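Local atomic coordinates of heat shock protein STI1 (Saccharomyces cerevisiae, PDB entry 3UPV), a protein that acts as an adaptor between the chaperones Hsp70 and Hsp90, here represented by its TPR2B domain of three tetratricopeptide repeats bound to an Hsp70 peptide. Residues E10-E13 and Y14-S18; E104-N107 and G108-A111. All coordinates share one frame; numbering follows the deposited sequence.

Contact 1. Residues E10-E13 and Y14-S18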
ATOM      1  N   GLU A  10       6.047   0.040 -16.223  1.00 10.73           N
ATOM      2  CA  GLU A  10       4.848  -0.431 -16.864  1.00 11.04           C
ATOM      3  C   GLU A  10       3.686  -0.349 -15.881  1.00 10.43           C
ATOM      4  O   GLU A  10       2.600   0.151 -16.247  1.00 11.51           O
ATOM      5  CB  GLU A  10       4.975  -1.852 -17.437  1.00 10.50           C
ATOM      6  CG  GLU A  10       5.856  -1.920 -18.676  1.00 14.84           C
ATOM      7  CD  GLU A  10       6.235  -3.349 -19.103  1.00 21.19           C
ATOM      8  OE1 GLU A  10       7.155  -3.458 -19.938  1.00 23.38           O
ATOM      9  OE2 GLU A  10       5.627  -4.349 -18.642  1.00 24.99           O
ATOM     10  N   GLY A  11       3.931  -0.838 -14.647  1.00  9.81           N
ATOM     11  CA  GLY A  11       2.910  -0.814 -13.613  1.00 10.49           C
ATOM     12  C   GLY A  11       2.388   0.578 -13.414  1.00 10.63           C
ATOM     13  O   GLY A  11       1.172   0.779 -13.352  1.00 10.95           O
ATOM     14  N   LYS A  12       3.343   1.501 -13.267  1.00 11.22           N
ATOM     15  CA  LYS A  12       3.063   2.879 -12.968  1.00 11.12           C
ATOM     16  C   LYS A  12       2.295   3.492 -14.095  1.00 11.10           C
ATOM     17  O   LYS A  12       1.308   4.167 -13.843  1.00 12.27           O
ATOM     18  CB  LYS A  12       4.342   3.660 -12.696  1.00 12.32           C
ATOM     19  CG  LYS A  12       4.071   5.200 -12.610  1.00 16.46           C
ATOM     20  CD  LYS A  12       5.140   5.962 -11.768  1.00 23.12           C
ATOM     21  CE  LYS A  12       6.577   5.931 -12.368  1.00 27.71           C
ATOM     22  NZ  LYS A  12       6.870   5.976 -13.887  1.00 29.48           N
ATOM     23  N   GLU A  13       2.664   3.199 -15.339  1.00 11.16           N
ATOM     24  CA  GLU A  13       1.881   3.686 -16.466  1.00 12.27           C
ATOM     25  C   GLU A  13       0.414   3.136 -16.481  1.00 11.94           C
ATOM     26  O   GLU A  13      -0.546   3.910 -16.701  1.00 11.00           O
ATOM     27  CB  GLU A  13       2.609   3.409 -17.795  1.00 13.81           C
ATOM     28  CG  GLU A  13       1.936   4.012 -19.028  1.00 17.35           C
ATOM     29  CD  GLU A  13       1.963   5.560 -19.071  1.00 27.11           C
ATOM     30  OE1 GLU A  13       2.641   6.199 -18.201  1.00 28.90           O
ATOM     31  OE2 GLU A  13       1.312   6.137 -20.003  1.00 30.19           O
ATOM     32  N   TYR A  14       0.249   1.825 -16.279  1.00 11.13           N
ATOM     33  CA  TYR A  14      -1.096   1.240 -16.222  1.00 13.04           C
ATOM     34  C   TYR A  14      -1.927   1.870 -15.106  1.00 12.31           C
ATOM     35  O   TYR A  14      -3.111   2.225 -15.310  1.00 12.14           O
ATOM     36  CB  TYR A  14      -1.036  -0.275 -15.989  1.00 12.64           C
ATOM     37  CG  TYR A  14      -0.694  -1.041 -17.265  1.00 14.06           C
ATOM     38  CD1 TYR A  14      -1.310  -0.718 -18.501  1.00 13.03           C
ATOM     39  CD2 TYR A  14       0.258  -2.087 -17.241  1.00 14.08           C
ATOM     40  CE1 TYR A  14      -0.968  -1.404 -19.640  1.00 12.14           C
ATOM     41  CE2 TYR A  14       0.589  -2.777 -18.401  1.00 13.57           C
ATOM     42  CZ  TYR A  14      -0.021  -2.421 -19.586  1.00 13.74           C
ATOM     43  OH  TYR A  14       0.290  -3.093 -20.734  1.00 13.71           O
ATOM     44  N   PHE A  15      -1.284   2.097 -13.974  1.00 11.12           N
ATOM     45  CA  PHE A  15      -1.995   2.571 -12.791  1.00 11.93           C
ATOM     46  C   PHE A  15      -2.474   4.020 -13.075  1.00 13.86           C
ATOM     47  O   PHE A  15      -3.645   4.429 -12.807  1.00 14.52           O
ATOM     48  CB  PHE A  15      -1.086   2.462 -11.547  1.00 10.57           C
ATOM     49  CG  PHE A  15      -1.802   2.733 -10.265  1.00 10.52           C
ATOM     50  CD1 PHE A  15      -2.392   1.680  -9.592  1.00  7.07           C
ATOM     51  CD2 PHE A  15      -1.937   4.032  -9.780  1.00 10.72           C
ATOM     52  CE1 PHE A  15      -3.102   1.881  -8.412  1.00  9.65           C
ATOM     53  CE2 PHE A  15      -2.659   4.277  -8.552  1.00 11.46           C
ATOM     54  CZ  PHE A  15      -3.260   3.226  -7.893  1.00 10.30           C
ATOM     55  N   THR A  16      -1.575   4.770 -13.701  1.00 13.91           N
ATOM     56  CA  THR A  16      -1.790   6.165 -13.986  1.00 15.96           C
ATOM     57  C   THR A  16      -2.987   6.304 -14.904  1.00 16.25           C
ATOM     58  O   THR A  16      -3.757   7.268 -14.788  1.00 16.28           O
ATOM     59  CB  THR A  16      -0.507   6.759 -14.566  1.00 16.30           C
ATOM     60  OG1 THR A  16       0.485   6.796 -13.529  1.00 17.25           O
ATOM     61  CG2 THR A  16      -0.727   8.145 -15.041  1.00 18.23           C
ATOM     62  N   LYS A  17      -3.239   5.272 -15.708  1.00 16.42           N
ATOM     63  CA  LYS A  17      -4.331   5.320 -16.694  1.00 15.56           C
ATOM     64  C   LYS A  17      -5.566   4.601 -16.179  1.00 15.09           C
ATOM     65  O   LYS A  17      -6.561   4.435 -16.912  1.00 14.91           O
ATOM     66  CB  LYS A  17      -3.887   4.714 -18.048  1.00 15.22           C
ATOM     67  CG  LYS A  17      -2.697   5.392 -18.700  1.00 18.10           C
ATOM     68  CD  LYS A  17      -3.128   6.480 -19.704  1.00 24.78           C
ATOM     69  CE  LYS A  17      -2.696   7.892 -19.318  1.00 26.62           C
ATOM     70  NZ  LYS A  17      -3.308   8.848 -20.310  1.00 28.90           N
ATOM     71  N   SER A  18      -5.514   4.224 -14.909  1.00 14.17           N
ATOM     72  CA  SER A  18      -6.603   3.521 -14.229  1.00 13.33           C
ATOM     73  C   SER A  18      -6.871   2.169 -14.854  1.00 12.85           C
ATOM     74  O   SER A  18      -7.969   1.619 -14.725  1.00 13.35           O
ATOM     75  CB  SER A  18      -7.890   4.409 -14.156  1.00 12.58           C
ATOM     76  OG  SER A  18      -7.541   5.729 -13.715  1.00 14.19           O
TER
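T16 and K12 show how a threonine near a helix end can bond back to the preceding turn. Both the hydroxyl and the amide of T16 are spent on one acceptor: OG1 lies 2.8 Å from K12 O and the backbone N 2.9 Å from it, and the two donors arrive from opposite faces of that carbonyl. Neither sits in its plane, the hydroxyl standing 38° above it. With OG1 placed beside its own backbone N (chi1 -69°), the hydroxyl is turned back along the helix, next to CG of K12.

The remaining bonds are helical ladder. Y14 N reaches E10 O at 2.9 Å and is nearly straight, at 171°; F15 N takes G11 O, while K17 N to E13 O is weak at 3.2 Å.

Packing adds the Y14 ring, whose CD2 comes within 3.4 Å of E10 O at an oblique tilt while its side chain touches N22 and A23 of helix 20-33. With an alanine at Y14, a gap would probably open against both, and E10 O, though still bonded by the backbone amide, would lose the cover of CD2. F15 meets W20 edge-to-face and packs on the bound peptide's backbone, K12 on an apolar side chain of the peptide.

S18, with positive phi and its N bonded to F15 O at 2.8 Å, is the C-prime residue of the Schellman motif that closes helix 2-16.

Contact 2. Residues E104-N107 and G108-A111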
ATOM      1  N   GLU A 104       9.523   8.852  12.187  1.00 10.29           N
ATOM      2  CA  GLU A 104      10.890   8.359  12.092  1.00 11.77           C
ATOM      3  C   GLU A 104      11.531   8.515  10.713  1.00 11.78           C
ATOM      4  O   GLU A 104      12.657   9.089  10.559  1.00 12.63           O
ATOM      5  CB  GLU A 104      10.886   6.872  12.453  1.00 11.63           C
ATOM      6  CG  GLU A 104      10.662   6.680  13.944  1.00 16.15           C
ATOM      7  CD  GLU A 104      10.375   5.233  14.351  1.00 18.94           C
ATOM      8  OE1 GLU A 104      10.087   5.028  15.534  1.00 18.96           O
ATOM      9  OE2 GLU A 104      10.421   4.317  13.512  1.00 21.26           O
ATOM     10  N   VAL A 105      10.836   8.000   9.700  1.00 13.53           N
ATOM     11  CA  VAL A 105      11.446   7.967   8.374  1.00 14.19           C
ATOM     12  C   VAL A 105      11.091   9.164   7.500  1.00 13.97           C
ATOM     13  O   VAL A 105      11.990   9.677   6.798  1.00 14.15           O
ATOM     14  CB  VAL A 105      11.358   6.535   7.608  1.00 16.00           C
ATOM     15  CG1 VAL A 105      10.457   5.468   8.286  1.00 15.47           C
ATOM     16  CG2 VAL A 105      11.146   6.702   6.096  1.00 18.16           C
ATOM     17  N   ASN A 106       9.818   9.614   7.537  1.00 12.93           N
ATOM     18  CA  ASN A 106       9.371  10.768   6.717  1.00 11.75           C
ATOM     19  C   ASN A 106       9.307  12.115   7.456  1.00 11.39           C
ATOM     20  O   ASN A 106       8.865  13.153   6.885  1.00 12.00           O
ATOM     21  CB  ASN A 106       7.978  10.547   6.099  1.00 12.36           C
ATOM     22  CG  ASN A 106       7.922   9.383   5.142  1.00 15.62           C
ATOM     23  OD1 ASN A 106       6.828   8.839   4.859  1.00 21.13           O
ATOM     24  ND2 ASN A 106       9.061   8.977   4.649  1.00 18.72           N
ATOM     25  N   ASN A 107       9.693  12.120   8.730  1.00  9.27           N
ATOM     26  CA  ASN A 107       9.631  13.388   9.490  1.00 11.04           C
ATOM     27  C   ASN A 107       8.244  14.059   9.447  1.00 11.08           C
ATOM     28  O   ASN A 107       8.129  15.277   9.335  1.00 11.17           O
ATOM     29  CB  ASN A 107      10.723  14.337   8.997  1.00 10.50           C
ATOM     30  CG  ASN A 107      12.060  13.889   9.457  1.00 11.18           C
ATOM     31  OD1 ASN A 107      12.892  13.412   8.657  1.00 15.06           O
ATOM     32  ND2 ASN A 107      12.253  13.914  10.763  1.00  8.67           N
ATOM     33  N   GLY A 108       7.213  13.223   9.464  1.00 12.74           N
ATOM     34  CA  GLY A 108       5.878  13.749   9.649  1.00 12.32           C
ATOM     35  C   GLY A 108       5.105  14.037   8.378  1.00 13.24           C
ATOM     36  O   GLY A 108       3.977  14.542   8.480  1.00 11.41           O
ATOM     37  N   SER A 109       5.671  13.725   7.208  1.00 13.94           N
ATOM     38  CA  SER A 109       5.070  14.223   5.965  1.00 14.48           C
ATOM     39  C   SER A 109       3.701  13.599   5.632  1.00 14.59           C
ATOM     40  O   SER A 109       2.864  14.227   4.929  1.00 16.14           O
ATOM     41  CB  SER A 109       6.075  14.146   4.810  1.00 15.32           C
ATOM     42  OG  SER A 109       6.520  12.840   4.592  1.00 14.01           O
ATOM     43  N   SER A 110       3.429  12.396   6.159  1.00 13.50           N
ATOM     44  CA  SER A 110       2.102  11.811   5.930  1.00 11.61           C
ATOM     45  C   SER A 110       1.151  11.912   7.104  1.00 11.33           C
ATOM     46  O   SER A 110       0.123  11.205   7.132  1.00 11.49           O
ATOM     47  CB  SER A 110       2.250  10.358   5.489  1.00 13.03           C
ATOM     48  OG  SER A 110       2.595  10.330   4.107  1.00 17.20           O
ATOM     49  N   ALA A 111       1.484  12.760   8.068  1.00  9.15           N
ATOM     50  CA  ALA A 111       0.693  12.896   9.293  1.00  9.79           C
ATOM     51  C   ALA A 111      -0.744  13.210   9.045  1.00  9.85           C
ATOM     52  O   ALA A 111      -1.596  12.653   9.738  1.00 10.99           O
ATOM     53  CB  ALA A 111       1.257  13.991  10.216  1.00 10.43           C
TER
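N106 and S109 face each other across a tight turn that carries the chain out of helix 88-106. The approach begins at N106, whose CB points at the other half of the turn and lies 3.1 Å from S109 OG, a close meeting of a methylene with a hydroxyl. The carbonyl of N106 is the main acceptor here. S109 N donates to N106 O at 3.3 Å with an angle of 145° at the hydrogen, a long bond whose donor stands well above the carbonyl plane, 64° out of it. The hydroxyl of S109 also comes within 3.3 Å of N106 O, but that bond is weak and not settled, since the hydroxyl may donate to another acceptor instead. OG of S109, set between its own backbone N and carbonyl carbon, is turned back over the turn toward N106.

N107 is next, and it is here that the chain leaves helical geometry, with positive phi. Its CB is directed away from the second half of the turn. N107 and G108 are the central pair of a type I' turn running from N106 to S109. G108 also has positive phi (94°), and a CB on it would run into N107 O, a steric reason for glycine at this position. A second turn, of type I, follows directly from G108 to A111, closed by A111 N on G108 O at 3.1 Å.

The double turn thus joins helix 88-106 to helix 111-124 at the surface. D102 of helix 88-106, four residues before N106, bonds to G108 through the backbone and to S110 N through its carboxylate, while V105 and N106 rest on V72, and S110 on I76, of helix 72-84.

In the fold
Contact 1 comes first along the chain, at the end of helix 2-16, its residues 10-18 lying in TPR 7, and contact 2 follows much later, where helix 88-106 passes into helix 111-124. Their centres lie 26 Å apart and their nearest atoms about 15 Å, so they do not touch; the centres of contacts 1 and 2 lie about 15 and 16 Å from the centre of the chain. Both mark the exit from a helix in an all-helical domain, one leading into helix 20-33 and the other into the last helix. Both are short connections whose backbone geometry is set by a helix-ending motif or by turns; of the two, contact 1 also reaches the bound peptide.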